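Local coordinates for conserved hypothetical exported protein (Bacteroides fragilis, PDB 4JJA) that is of unknown function but belongs to the NamZ (DUF1343) family and may act as an exo-beta-N-acetylmuramidase on peptidoglycan, at residues A[255-260]-A[277-282]; A[319-324]-A[337-342]. One frame throughout, in Å; residues are numbered along the deposited sequence.

Contact 1 of 2, residues A[255-260]-A[277-282]; sequences GHPNMT and PPQLNK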
# COMPACT_ATOMS: atom_id res chain seq x y z
N GLY A 255 9.66 11.22 16.69
CA GLY A 255 9.92 11.99 17.89
C GLY A 255 8.65 12.30 18.65
O GLY A 255 7.55 12.04 18.19
N HIS A 256 8.80 12.91 19.82
CA HIS A 256 7.68 13.15 20.71
C HIS A 256 8.08 14.24 21.69
O HIS A 256 9.26 14.35 22.05
CB HIS A 256 7.37 11.83 21.46
CG HIS A 256 6.15 11.87 22.32
ND1 HIS A 256 6.17 12.44 23.57
CD2 HIS A 256 4.88 11.52 22.05
CE1 HIS A 256 4.95 12.40 24.06
NE2 HIS A 256 4.14 11.84 23.17
N PRO A 257 7.11 15.06 22.14
CA PRO A 257 7.50 16.13 23.08
C PRO A 257 8.13 15.69 24.41
O PRO A 257 8.81 16.48 25.03
CB PRO A 257 6.22 16.87 23.34
CG PRO A 257 5.19 16.25 22.55
CD PRO A 257 5.71 15.14 21.74
N ASN A 258 7.85 14.45 24.81
CA ASN A 258 8.32 13.91 26.07
C ASN A 258 9.63 13.14 25.92
O ASN A 258 10.27 12.85 26.91
CB ASN A 258 7.23 13.06 26.75
CG ASN A 258 6.03 13.90 27.23
OD1 ASN A 258 5.23 14.44 26.41
ND2 ASN A 258 5.95 14.11 28.53
N MSE A 259 10.06 12.84 24.68
CA MSE A 259 11.29 12.10 24.46
C MSE A 259 12.45 12.97 24.84
O MSE A 259 12.43 14.20 24.69
CB MSE A 259 11.36 11.61 23.01
CG MSE A 259 10.62 10.27 22.85
SE MSE A 259 10.36 9.63 21.06
CE MSE A 259 12.15 9.53 20.52
N THR A 260 13.49 12.33 25.36
CA THR A 260 14.46 13.08 26.16
C THR A 260 15.85 12.56 25.82
O THR A 260 16.08 11.35 25.70
CB THR A 260 14.13 12.89 27.73
OG1 THR A 260 12.84 13.47 28.07
CG2 THR A 260 15.21 13.49 28.66
N PRO A 277 -2.20 17.08 12.49
CA PRO A 277 -1.27 16.00 12.64
C PRO A 277 -0.98 15.69 14.12
O PRO A 277 -1.20 16.54 14.99
CB PRO A 277 0.02 16.51 11.93
CG PRO A 277 -0.01 17.98 12.19
CD PRO A 277 -1.48 18.32 12.07
N PRO A 278 -0.48 14.49 14.38
CA PRO A 278 -0.02 14.14 15.71
C PRO A 278 0.98 15.17 16.23
O PRO A 278 1.92 15.55 15.53
CB PRO A 278 0.59 12.74 15.51
CG PRO A 278 -0.10 12.22 14.28
CD PRO A 278 -0.40 13.35 13.44
N GLN A 279 0.80 15.61 17.48
CA GLN A 279 1.72 16.51 18.10
C GLN A 279 1.80 17.88 17.40
O GLN A 279 2.83 18.55 17.44
CB GLN A 279 3.12 15.89 18.31
CG GLN A 279 3.12 14.48 18.93
CD GLN A 279 2.52 14.40 20.29
OE1 GLN A 279 2.29 15.38 20.96
NE2 GLN A 279 2.19 13.17 20.71
N LEU A 280 0.69 18.28 16.79
CA LEU A 280 0.56 19.56 16.13
C LEU A 280 1.07 20.67 17.02
O LEU A 280 0.60 20.83 18.15
CB LEU A 280 -0.88 19.83 15.74
CG LEU A 280 -1.19 21.22 15.20
CD1 LEU A 280 -0.35 21.56 13.93
CD2 LEU A 280 -2.68 21.35 14.92
N ASN A 281 2.00 21.47 16.50
CA ASN A 281 2.56 22.64 17.16
C ASN A 281 3.34 22.36 18.45
O ASN A 281 3.65 23.28 19.20
CB ASN A 281 1.51 23.74 17.36
CG ASN A 281 0.99 24.32 16.04
OD1 ASN A 281 1.73 24.45 15.06
ND2 ASN A 281 -0.29 24.65 15.99
N LYS A 282 3.72 21.11 18.66
CA LYS A 282 4.59 20.69 19.75
C LYS A 282 5.99 20.42 19.29
O LYS A 282 6.16 19.76 18.28
CB LYS A 282 4.12 19.32 20.33
CG LYS A 282 2.74 19.22 20.68
CD LYS A 282 2.45 19.93 21.94
CE LYS A 282 1.16 19.35 22.55
NZ LYS A 282 1.10 19.94 23.90
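Gln279 meets His256 and Pro257 with the two ends of one carboxamide, and the turns of 277-282 set its direction. A type II turn from Pro277 to Leu280 puts Gln279 at positive phi, with its CB directed at the other segment. The side chain then bends at chi2 (-61°), which lays the amide beside the proline ring. Gln279 OE1 sits 3.4 Å from Pro257 CG, and Gln279 CD 3.6 Å from Pro257 CD, so the touch is van der Waals. On the other branch, Gln279 NE2 stands 3.4 Å from His256 NE2, at an angle too poor for a hydrogen bond; the amide and imidazole planes are 66° apart. Gln279 NE2 instead gives a hydrogen bond to Pro240 O. A second type II turn, Gln279 to Lys282, is closed by Lys282 N on Gln279 O at 3.0 Å. Through it Lys282 CB reaches Pro257 CG at 3.9 Å, whereas the chain beyond CB turns off from the proline. The imidazole has its own restraint: His256 ND1 accepts a hydrogen bond from Asn258 N at 2.9 Å. Pro257 CD lies against one face of that ring, near the rim. The pairing thus ties the end of edge strand 253-256 to the loop that precedes the central strand 284-288, whose Cys284 touches both Pro257 and Gln279, while Leu314 of helix 305-314 packs against His256.

Contact 2 of 2, residues A[319-324]-A[337-342]; sequences RFFRPF and MIEGGK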
# COMPACT_ATOMS: atom_id res chain seq x y z
N ARG A 319 1.02 1.96 28.00
CA ARG A 319 0.27 3.05 27.39
C ARG A 319 0.91 3.60 26.13
O ARG A 319 0.27 4.28 25.35
CB ARG A 319 0.02 4.19 28.40
CG ARG A 319 -0.69 3.79 29.63
CD ARG A 319 -1.95 2.99 29.30
NE ARG A 319 -2.70 2.62 30.53
CZ ARG A 319 -3.70 3.31 31.03
NH1 ARG A 319 -4.15 4.41 30.44
NH2 ARG A 319 -4.30 2.87 32.16
N PHE A 320 2.18 3.28 25.92
CA PHE A 320 2.86 3.59 24.65
C PHE A 320 2.18 2.96 23.45
O PHE A 320 2.23 3.49 22.34
CB PHE A 320 4.30 3.09 24.77
CG PHE A 320 5.12 3.27 23.52
CD1 PHE A 320 5.79 4.48 23.26
CD2 PHE A 320 5.28 2.22 22.66
CE1 PHE A 320 6.55 4.60 22.12
CE2 PHE A 320 6.07 2.36 21.55
CZ PHE A 320 6.69 3.55 21.31
N PHE A 321 1.61 1.78 23.64
CA PHE A 321 1.00 1.02 22.54
C PHE A 321 -0.48 1.26 22.55
O PHE A 321 -1.15 0.85 23.48
CB PHE A 321 1.29 -0.49 22.61
CG PHE A 321 2.74 -0.83 22.53
CD1 PHE A 321 3.38 -0.91 21.34
CD2 PHE A 321 3.47 -1.12 23.71
CE1 PHE A 321 4.75 -1.23 21.29
CE2 PHE A 321 4.79 -1.45 23.67
CZ PHE A 321 5.44 -1.52 22.45
N ARG A 322 -1.00 1.89 21.51
CA ARG A 322 -2.43 2.07 21.33
C ARG A 322 -3.08 0.69 21.30
O ARG A 322 -2.46 -0.28 20.87
CB ARG A 322 -2.69 2.76 20.00
CG ARG A 322 -2.26 4.24 20.07
CD ARG A 322 -2.30 4.97 18.81
NE ARG A 322 -2.25 6.41 19.01
CZ ARG A 322 -2.20 7.31 18.02
NH1 ARG A 322 -2.07 6.90 16.75
NH2 ARG A 322 -2.21 8.61 18.34
N PRO A 323 -4.39 0.58 21.63
CA PRO A 323 -5.05 -0.71 21.54
C PRO A 323 -4.86 -1.38 20.17
O PRO A 323 -4.69 -2.61 20.07
CB PRO A 323 -6.49 -0.35 21.84
CG PRO A 323 -6.38 0.78 22.81
CD PRO A 323 -5.22 1.61 22.29
N PHE A 324 -4.91 -0.56 19.13
CA PHE A 324 -4.87 -1.04 17.77
C PHE A 324 -3.49 -1.27 17.20
O PHE A 324 -3.38 -1.57 16.01
CB PHE A 324 -5.78 -0.21 16.88
CG PHE A 324 -5.45 1.26 16.90
CD1 PHE A 324 -4.43 1.77 16.12
CD2 PHE A 324 -6.16 2.13 17.72
CE1 PHE A 324 -4.14 3.11 16.12
CE2 PHE A 324 -5.86 3.50 17.70
CZ PHE A 324 -4.87 3.95 16.89
N MSE A 337 6.86 -8.83 23.81
CA MSE A 337 8.32 -8.98 23.78
C MSE A 337 9.05 -7.67 23.96
O MSE A 337 10.05 -7.61 24.67
CB MSE A 337 8.75 -9.67 22.51
CG MSE A 337 8.34 -11.13 22.42
SE MSE A 337 8.87 -12.01 20.81
CE MSE A 337 10.76 -12.31 21.20
N ILE A 338 8.52 -6.58 23.40
CA ILE A 338 9.13 -5.27 23.65
C ILE A 338 9.08 -4.96 25.14
O ILE A 338 10.06 -4.55 25.76
CB ILE A 338 8.51 -4.16 22.83
CG1 ILE A 338 8.80 -4.38 21.33
CG2 ILE A 338 9.03 -2.79 23.30
CD1 ILE A 338 8.16 -3.43 20.36
N GLU A 339 7.90 -5.14 25.72
CA GLU A 339 7.71 -4.82 27.13
C GLU A 339 8.53 -5.74 28.02
O GLU A 339 8.90 -5.37 29.12
CB GLU A 339 6.23 -4.94 27.47
CG GLU A 339 5.44 -3.80 26.86
CD GLU A 339 3.95 -3.85 27.06
OE1 GLU A 339 3.41 -4.84 27.61
OE2 GLU A 339 3.28 -2.89 26.60
N GLY A 340 8.79 -6.94 27.54
CA GLY A 340 9.62 -7.91 28.23
C GLY A 340 11.11 -7.68 28.11
O GLY A 340 11.89 -8.47 28.65
N GLY A 341 11.52 -6.65 27.37
CA GLY A 341 12.93 -6.33 27.24
C GLY A 341 13.67 -7.05 26.16
O GLY A 341 14.89 -7.01 26.14
N LYS A 342 12.94 -7.69 25.25
CA LYS A 342 13.61 -8.40 24.15
C LYS A 342 14.14 -7.45 23.09
O LYS A 342 13.74 -6.30 22.99
CB LYS A 342 12.65 -9.39 23.52
CG LYS A 342 12.07 -10.43 24.50
CD LYS A 342 13.10 -11.28 25.22
CE LYS A 342 12.41 -12.21 26.22
NZ LYS A 342 13.35 -13.07 26.94
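The Phe321 ring has the Phe320 ring on one face and Ile338 at its rim. Phe320 CD2 stands 3.6 Å above the Phe321 plane, over the ring centre; the Phe321 CD2 corner in turn lies in the plane of the Phe320 ring at its edge, so these sequence neighbours meet edge to face. Across the contact, Ile338 CG2 comes near the plane of Phe321 and touches Phe321 CZ at 3.9 Å, with Ile338 CD1 at the same distance from Phe321 CZ. Both methyls of the isoleucine thus meet the CZ corner from the helix side, CG2 near the ring plane and CD1 somewhat out of it. With Phe321 CG anti to its own carbonyl carbon (chi1 -62°), the ring extends from the loop 319-324 to the last turn of helix 333-339. Glu339 approaches the same ring obliquely, its extended chain running antiparallel alongside the phenylalanine side chain. Glu339 OE2 lies 3.4 Å from Phe321 CD2, and Glu339 CG 4.0 Å from Phe321 CE2. Carboxylate and ring planes are 57° apart. Just beyond this pair the helix ends in a Schellman motif, with Gly341 at positive phi and Lys342 N bonded to Met337 O at 2.9 Å. Tyr311 and Phe325 extend the aromatic cluster around Phe321. No hydrogen bond crosses between the two segments, so dispersion between Phe321 and Ile338 carries most of the contact. Since Asp318 OD1 is also close to Glu339 OE2, the two like charges may raise the affinity of one carboxylate for a proton.

Overall arrangement
Both contacts belong to the C-terminal NamZ family region and lie on the same side of the chain's centre, with the centres of contacts 1 and 2 about 26 Å and 25 Å from it. They follow in series along the chain: contact 1 closes before contact 2 opens. Their centres are about 19 Å apart and their nearest atoms about 6 Å apart, so they do not touch; helix 305-314 links them, packing on His256 in one and on Ile338 and Glu339 in the other. Each illustrates how a few side chains join a loop to its neighbours: a bent amide against a strand end and the turn after it, a single ring against a helix end. Neither contact includes a bound ligand or an identified active-site residue.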